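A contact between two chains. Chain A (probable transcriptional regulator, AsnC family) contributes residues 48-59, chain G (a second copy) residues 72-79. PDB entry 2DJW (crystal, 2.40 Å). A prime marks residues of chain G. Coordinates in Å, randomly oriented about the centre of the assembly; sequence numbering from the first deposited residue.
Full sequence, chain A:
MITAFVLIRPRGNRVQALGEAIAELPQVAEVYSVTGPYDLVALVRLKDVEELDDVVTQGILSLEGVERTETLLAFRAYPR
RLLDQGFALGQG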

# COMPACT_ATOMS: atom_id res chain seq x y z
N ASP A 48 28.48 14.55 -8.41
CA ASP A 48 27.49 14.59 -9.47
C ASP A 48 26.47 13.52 -9.20
O ASP A 48 26.62 12.79 -8.24
N VAL A 49 25.43 13.45 -10.03
CA VAL A 49 24.40 12.44 -9.87
C VAL A 49 25.02 11.06 -9.97
O VAL A 49 24.71 10.20 -9.16
N GLU A 50 25.91 10.88 -10.95
CA GLU A 50 26.43 9.58 -11.32
C GLU A 50 27.17 8.92 -10.17
O GLU A 50 27.32 7.70 -10.15
N GLU A 51 27.60 9.73 -9.21
CA GLU A 51 28.31 9.24 -8.04
C GLU A 51 27.40 8.44 -7.10
O GLU A 51 27.88 7.74 -6.20
N LEU A 52 26.09 8.55 -7.33
CA LEU A 52 25.12 7.70 -6.63
C LEU A 52 25.36 6.21 -6.87
O LEU A 52 25.07 5.40 -6.00
N ASP A 53 25.85 5.85 -8.05
CA ASP A 53 26.21 4.46 -8.34
C ASP A 53 27.28 3.95 -7.36
O ASP A 53 27.17 2.84 -6.83
N ASP A 54 28.29 4.78 -7.11
CA ASP A 54 29.34 4.48 -6.15
C ASP A 54 28.83 4.24 -4.73
O ASP A 54 29.30 3.31 -4.06
N VAL A 55 27.89 5.06 -4.27
CA VAL A 55 27.38 4.96 -2.90
C VAL A 55 26.29 3.92 -2.72
O VAL A 55 26.32 3.17 -1.75
N VAL A 56 25.35 3.86 -3.66
CA VAL A 56 24.19 2.97 -3.52
C VAL A 56 24.45 1.60 -4.14
O VAL A 56 24.43 0.61 -3.42
N THR A 57 24.69 1.55 -5.45
CA THR A 57 24.79 0.27 -6.16
C THR A 57 26.07 -0.52 -5.84
O THR A 57 26.02 -1.72 -5.66
N GLN A 58 27.21 0.16 -5.77
CA GLN A 58 28.47 -0.53 -5.51
C GLN A 58 28.79 -0.49 -4.03
O GLN A 58 29.59 -1.28 -3.54
N GLY A 59 28.16 0.44 -3.31
CA GLY A 59 28.53 0.76 -1.93
C GLY A 59 27.60 0.19 -0.88
O GLY A 59 28.03 -0.58 -0.04
N LEU G 72 11.41 9.60 -11.32
CA LEU G 72 12.40 8.52 -11.28
C LEU G 72 13.66 9.04 -11.91
O LEU G 72 13.80 9.04 -13.13
N LEU G 73 14.59 9.52 -11.10
CA LEU G 73 15.81 10.09 -11.64
C LEU G 73 16.84 9.00 -11.95
O LEU G 73 17.19 8.21 -11.09
N ALA G 74 17.34 9.01 -13.19
CA ALA G 74 18.31 8.05 -13.68
C ALA G 74 19.69 8.54 -13.33
O ALA G 74 20.05 9.66 -13.67
N PHE G 75 20.45 7.72 -12.61
CA PHE G 75 21.80 8.11 -12.17
C PHE G 75 22.89 7.26 -12.80
O PHE G 75 24.08 7.46 -12.51
N ARG G 76 22.49 6.31 -13.65
CA ARG G 76 23.40 5.49 -14.42
C ARG G 76 22.76 4.87 -15.65
O ARG G 76 21.76 4.16 -15.55
N ALA G 77 23.37 5.14 -16.80
CA ALA G 77 22.96 4.60 -18.08
C ALA G 77 23.69 3.29 -18.35
O ALA G 77 24.84 3.14 -18.00
N TYR G 78 23.00 2.35 -18.99
CA TYR G 78 23.67 1.14 -19.49
C TYR G 78 23.53 1.10 -20.99
O TYR G 78 22.55 0.57 -21.49
N PRO G 79 24.51 1.69 -21.70
CA PRO G 79 24.45 1.78 -23.17
C PRO G 79 24.74 0.45 -23.85
O PRO G 79 24.93 -0.56 -23.16

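Phe75′ forms the apolar centre of this contact, where the strand of chain G crosses the helix of chain A at 81°. Its CA-to-CB bond points toward the helix, and a p rotamer (chi1 61°) carries the flat ring among Leu52, Asp53 and Thr57. Leu52, also directed toward its partner, lays its CB over one ring face, 4.0 Å from the centroid of the Phe75′ ring and 3.6 Å from Phe75′ CD1, a CH-pi contact that suits an aliphatic chain against an aromatic surface. Beside it, the compact, branched Val49 fills the space near the strand: its CG1 lies 3.6 Å from Leu73′ CD2 and 4.0 Å from Phe75′ CB. Leu73′ reaches this pocket with a t, p side chain.

The backbone also takes part, Glu50 CA approaching Phe75′ O at 3.4 Å in a nearly linear CA-H...O contact. Thr57 (m) meets the ring at its edge, with OG1 3.7 Å from Phe75′ CE1; the same hydroxyl donates a weak hydrogen bond to Asp53 OD1 (3.2 Å).

Asp53 (t) turns its carboxylate to the polar edge. There the extended Arg76′ (t, t, t) brings NH1 to 3.4 Å from Asp53 OD2. This salt bridge is purely electrostatic, because the oxygen sits over the guanidinium face and no N-H points at it.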

# COMPACT_ATOMS: atom_id res chain seq x y z
CB ASP A 48 28.11 14.42 -10.87
CG ASP A 48 29.32 13.51 -10.89
OD1 ASP A 48 29.30 12.44 -10.26
OD2 ASP A 48 30.31 13.88 -11.56
CB VAL A 49 23.28 12.50 -10.94
CG1 VAL A 49 21.94 12.14 -10.31
CG2 VAL A 49 23.20 13.85 -11.55
CB GLU A 50 27.35 9.69 -12.55
CG GLU A 50 26.64 10.01 -13.86
CD GLU A 50 26.40 11.49 -14.07
OE1 GLU A 50 26.82 12.30 -13.21
OE2 GLU A 50 25.80 11.86 -15.10
CB GLU A 51 29.03 10.37 -7.29
CG GLU A 51 30.19 9.82 -6.46
CD GLU A 51 30.83 10.80 -5.52
OE1 GLU A 51 31.96 10.54 -5.10
OE2 GLU A 51 30.21 11.81 -5.16
CB LEU A 52 23.70 8.06 -7.07
CG LEU A 52 22.73 8.83 -6.18
CD1 LEU A 52 21.36 8.89 -6.84
CD2 LEU A 52 22.62 8.24 -4.77
CB ASP A 53 26.71 4.32 -9.78
CG ASP A 53 26.67 2.87 -10.27
OD1 ASP A 53 25.59 2.23 -10.24
OD2 ASP A 53 27.72 2.36 -10.71
CB ASP A 54 30.39 5.59 -6.16
CG ASP A 54 30.90 5.90 -7.56
OD1 ASP A 54 30.87 4.99 -8.43
OD2 ASP A 54 31.33 7.06 -7.80
CB VAL A 55 27.04 6.35 -2.19
CG1 VAL A 55 26.97 7.48 -3.16
CG2 VAL A 55 25.78 6.28 -1.33
CB VAL A 56 22.86 3.58 -4.08
CG1 VAL A 56 21.69 2.64 -3.82
CG2 VAL A 56 22.57 4.95 -3.48
CB THR A 57 24.64 0.43 -7.68
OG1 THR A 57 23.53 1.28 -7.97
CG2 THR A 57 24.44 -0.93 -8.38
CB GLN A 58 29.65 0.09 -6.30
CG GLN A 58 29.39 0.51 -7.76
CD GLN A 58 28.99 -0.63 -8.71
OE1 GLN A 58 28.45 -0.38 -9.79
NE2 GLN A 58 29.25 -1.88 -8.31
CB LEU G 72 11.88 7.30 -12.03
CG LEU G 72 10.98 6.25 -11.37
CD1 LEU G 72 9.81 6.79 -10.58
CD2 LEU G 72 10.50 5.24 -12.39
CB LEU G 73 16.38 11.13 -10.68
CG LEU G 73 17.63 11.87 -11.19
CD1 LEU G 73 17.28 12.82 -12.35
CD2 LEU G 73 18.33 12.61 -10.06
CB ALA G 74 18.17 7.89 -15.18
CB PHE G 75 21.92 8.14 -10.63
CG PHE G 75 21.67 6.81 -9.95
CD1 PHE G 75 22.70 5.90 -9.75
CD2 PHE G 75 20.42 6.50 -9.46
CE1 PHE G 75 22.47 4.69 -9.10
CE2 PHE G 75 20.19 5.31 -8.81
CZ PHE G 75 21.21 4.39 -8.63
CB ARG G 76 24.03 4.39 -13.57
CG ARG G 76 25.32 3.88 -14.18
CD ARG G 76 25.57 2.48 -13.76
NE ARG G 76 26.72 1.90 -14.47
CZ ARG G 76 27.29 0.75 -14.13
NH1 ARG G 76 26.83 0.06 -13.08
NH2 ARG G 76 28.33 0.29 -14.82
CB ALA G 77 23.27 5.59 -19.18
CB TYR G 78 23.10 -0.13 -18.87
CG TYR G 78 23.24 -0.16 -17.37
CD1 TYR G 78 24.35 -0.75 -16.77
CD2 TYR G 78 22.26 0.40 -16.54
CE1 TYR G 78 24.48 -0.77 -15.39
CE2 TYR G 78 22.39 0.39 -15.16
CZ TYR G 78 23.49 -0.21 -14.59
OH TYR G 78 23.63 -0.24 -13.22
CB PRO G 79 25.55 2.80 -23.50
CG PRO G 79 26.53 2.69 -22.36
CD PRO G 79 25.74 2.32 -21.15